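Local coordinates for protein catecholate siderophore receptor Fiu (PDB 6BPM) that imports iron bound to catecholate siderophores across the outer membrane, using energy passed on by TonB, and also serves as a receptor for several microcins, at residues I291-R296 and L342-N347. Sequence-based numbering, arbitrary orientation.
With POG ((20S)-2,5,8,11,14,17-hexamethyl-3,6,9,12,15,18-hexaoxahenicosane-1,20-diol), chain E.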
loop_
_atom_site.group_PDB
_atom_site.type_symbol
_atom_site.label_atom_id
_atom_site.label_comp_id
_atom_site.label_asym_id
_atom_site.label_seq_id
_atom_site.Cartn_x
_atom_site.Cartn_y
_atom_site.Cartn_z
ATOM N N ILE A 291 12.856 23.245 15.673
ATOM C CA ILE A 291 11.599 23.541 14.994
ATOM C C ILE A 291 11.789 23.190 13.523
ATOM O O ILE A 291 12.866 23.412 12.956
ATOM C CB ILE A 291 11.175 25.015 15.150
ATOM C CG1 ILE A 291 11.718 25.588 16.445
ATOM C CG2 ILE A 291 9.684 25.148 15.273
ATOM C CD1 ILE A 291 11.710 27.094 16.472
ATOM N N ARG A 292 10.756 22.600 12.920
ATOM C CA ARG A 292 10.755 22.240 11.511
ATOM C C ARG A 292 9.486 22.755 10.852
ATOM O O ARG A 292 8.414 22.789 11.461
ATOM C CB ARG A 292 10.831 20.741 11.288
ATOM C CG ARG A 292 12.019 20.072 11.899
ATOM C CD ARG A 292 11.753 18.585 12.063
ATOM N NE ARG A 292 12.885 17.894 12.674
ATOM C CZ ARG A 292 13.083 17.805 13.983
ATOM N NH1 ARG A 292 12.226 18.373 14.826
ATOM N NH2 ARG A 292 14.138 17.153 14.450
ATOM N N ASN A 293 9.608 23.148 9.589
ATOM C CA ASN A 293 8.437 23.506 8.807
ATOM C C ASN A 293 8.569 22.885 7.432
ATOM O O ASN A 293 9.523 23.182 6.703
ATOM C CB ASN A 293 8.264 25.014 8.692
ATOM C CG ASN A 293 7.050 25.363 7.890
ATOM O OD1 ASN A 293 5.985 25.649 8.438
ATOM N ND2 ASN A 293 7.185 25.289 6.573
ATOM N N THR A 294 7.606 22.040 7.071
ATOM C CA THR A 294 7.636 21.356 5.788
ATOM C C THR A 294 6.440 21.803 4.967
ATOM O O THR A 294 5.340 21.975 5.497
ATOM C CB THR A 294 7.626 19.836 5.946
ATOM O OG1 THR A 294 8.654 19.441 6.868
ATOM C CG2 THR A 294 7.906 19.180 4.601
ATOM N N THR A 295 6.681 22.045 3.685
ATOM C CA THR A 295 5.635 22.359 2.724
ATOM C C THR A 295 5.789 21.422 1.542
ATOM O O THR A 295 6.903 21.229 1.047
ATOM C CB THR A 295 5.706 23.795 2.250
ATOM O OG1 THR A 295 5.720 24.676 3.389
ATOM C CG2 THR A 295 4.482 24.079 1.380
ATOM N N ARG A 296 4.691 20.779 1.144
ATOM C CA ARG A 296 4.696 19.897 -0.013
ATOM C C ARG A 296 3.530 20.226 -0.918
ATOM O O ARG A 296 2.410 20.446 -0.447
ATOM C CB ARG A 296 4.607 18.420 0.374
ATOM C CG ARG A 296 4.412 17.518 -0.847
ATOM C CD ARG A 296 4.642 16.069 -0.527
ATOM N NE ARG A 296 6.044 15.816 -0.205
ATOM C CZ ARG A 296 6.500 14.667 0.290
ATOM N NH1 ARG A 296 5.661 13.664 0.512
ATOM N NH2 ARG A 296 7.796 14.512 0.550
ATOM N N LEU A 342 -1.813 19.748 -1.034
ATOM C CA LEU A 342 -0.988 20.881 -0.626
ATOM C C LEU A 342 -1.010 20.928 0.898
ATOM O O LEU A 342 -2.091 20.936 1.497
ATOM C CB LEU A 342 -1.509 22.200 -1.222
ATOM C CG LEU A 342 -0.850 23.533 -0.811
ATOM C CD1 LEU A 342 0.643 23.537 -1.142
ATOM C CD2 LEU A 342 -1.551 24.774 -1.436
ATOM N N THR A 343 0.171 20.923 1.527
ATOM C CA THR A 343 0.229 20.857 2.983
ATOM C C THR A 343 1.443 21.596 3.547
ATOM O O THR A 343 2.523 21.625 2.945
ATOM C CB THR A 343 0.266 19.406 3.480
ATOM O OG1 THR A 343 0.103 19.382 4.910
ATOM C CG2 THR A 343 1.601 18.761 3.099
ATOM N N ASN A 344 1.255 22.147 4.746
ATOM C CA ASN A 344 2.317 22.779 5.516
ATOM C C ASN A 344 2.304 22.231 6.940
ATOM O O ASN A 344 1.280 22.318 7.630
ATOM C CB ASN A 344 2.148 24.295 5.529
ATOM C CG ASN A 344 3.322 24.991 6.148
ATOM O OD1 ASN A 344 4.391 25.047 5.552
ATOM N ND2 ASN A 344 3.138 25.524 7.343
ATOM N N GLN A 345 3.428 21.663 7.378
ATOM C CA GLN A 345 3.545 21.068 8.710
ATOM C C GLN A 345 4.703 21.670 9.497
ATOM O O GLN A 345 5.849 21.642 9.035
ATOM C CB GLN A 345 3.735 19.561 8.596
ATOM C CG GLN A 345 2.505 18.880 8.086
ATOM C CD GLN A 345 2.759 17.437 7.743
ATOM O OE1 GLN A 345 3.889 16.950 7.851
ATOM N NE2 GLN A 345 1.700 16.731 7.338
ATOM N N THR A 346 4.402 22.159 10.701
ATOM C CA THR A 346 5.383 22.648 11.676
ATOM C C THR A 346 5.542 21.629 12.810
ATOM O O THR A 346 4.548 21.216 13.423
ATOM C CB THR A 346 4.940 23.975 12.289
ATOM O OG1 THR A 346 4.675 24.936 11.257
ATOM C CG2 THR A 346 6.030 24.516 13.195
ATOM N N ASN A 347 6.782 21.225 13.089
ATOM C CA ASN A 347 7.087 20.286 14.164
ATOM C C ASN A 347 8.102 20.872 15.139
ATOM O O ASN A 347 9.106 21.456 14.731
ATOM C CB ASN A 347 7.629 18.973 13.616
ATOM C CG ASN A 347 8.052 18.031 14.714
ATOM O OD1 ASN A 347 9.246 17.818 14.931
ATOM N ND2 ASN A 347 7.075 17.467 15.431
HETATM O OH POG E . -19.519 21.254 12.622
HETATM C C2 POG E . -18.395 21.157 13.456
HETATM C C1 POG E . -18.792 21.369 14.919
HETATM C C3 POG E . -17.371 22.213 13.042
HETATM O O2 POG E . -16.261 21.567 12.487
HETATM C C5 POG E . -15.134 22.375 12.326
HETATM O O1 POG E . -0.485 24.443 2.554
HETATM C C4 POG E . -1.778 23.996 2.855
HETATM C C6 POG E . -2.711 25.195 3.006
HETATM O O3 POG E . -4.031 24.738 3.143
HETATM C C7 POG E . -5.038 25.709 3.004
HETATM C C8 POG E . -6.083 25.654 4.127
HETATM O O4 POG E . -6.299 24.345 4.617
HETATM C C9 POG E . -7.426 24.088 5.426
HETATM C C10 POG E . -7.337 24.641 6.859
HETATM O O5 POG E . -8.339 23.963 7.589
HETATM C C11 POG E . -9.185 24.559 8.541
HETATM C C12 POG E . -10.625 24.526 8.036
HETATM O O6 POG E . -11.112 23.237 8.232
HETATM C C13 POG E . -12.471 23.206 8.533
HETATM C C14 POG E . -12.647 23.091 10.049
HETATM O O7 POG E . -13.991 22.778 10.298
HETATM C C15 POG E . -14.253 21.775 11.237
HETATM C C16 POG E . -14.345 22.427 13.630
HETATM C C17 POG E . -12.276 24.403 10.751
HETATM C C18 POG E . -10.782 24.870 6.548
HETATM C C19 POG E . -7.492 26.165 6.882
HETATM C C20 POG E . -7.351 26.335 3.581
HETATM C C21 POG E . -2.567 26.095 1.776
#
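Two neighbouring strands of the 22-stranded transmembrane barrel, 289-310 and 327-354, run antiparallel here and illustrate how a barrel wall separates two environments. R292 with N347, T294 with Q345 and R296 with T343 are hydrogen-bonded pairs; at the middle one T294 N reaches Q345 O at 2.7 Å and Q345 N reaches T294 O at the same distance. N293-T346 and T295-N344 are the non-hydrogen-bonded pairs, and their side chains make a polar cluster on the outer face. The N293 and N344 side chains cross at about a right angle, their amide planes 41° apart, and trade two bonds, N293 ND2 to N344 OD1 (3.0 Å) and N344 ND2 to N293 OD1 (3.1 Å). N344 OD1 also takes the hydroxyl of T295 OG1 at 2.6 Å, in the carbonyl plane, so two donors grip this oxygen. With CG anti to the backbone N (chi1 -172°), the N344 amide is carried over the facing strand. A leucine here would probably leave T295 OG1 and the N293 amide without these mates and let that amide turn. On the same face, L342 packs against a bound polypropylene glycol. The other face looks inward: R296 forms a salt bridge with D99 of the plug and bonds to T278, while N347 ND2 reaches Y416. Such alternation, with continuous backbone pairing between outward and plug-facing side chains, is typical of TonB-dependent receptor barrels.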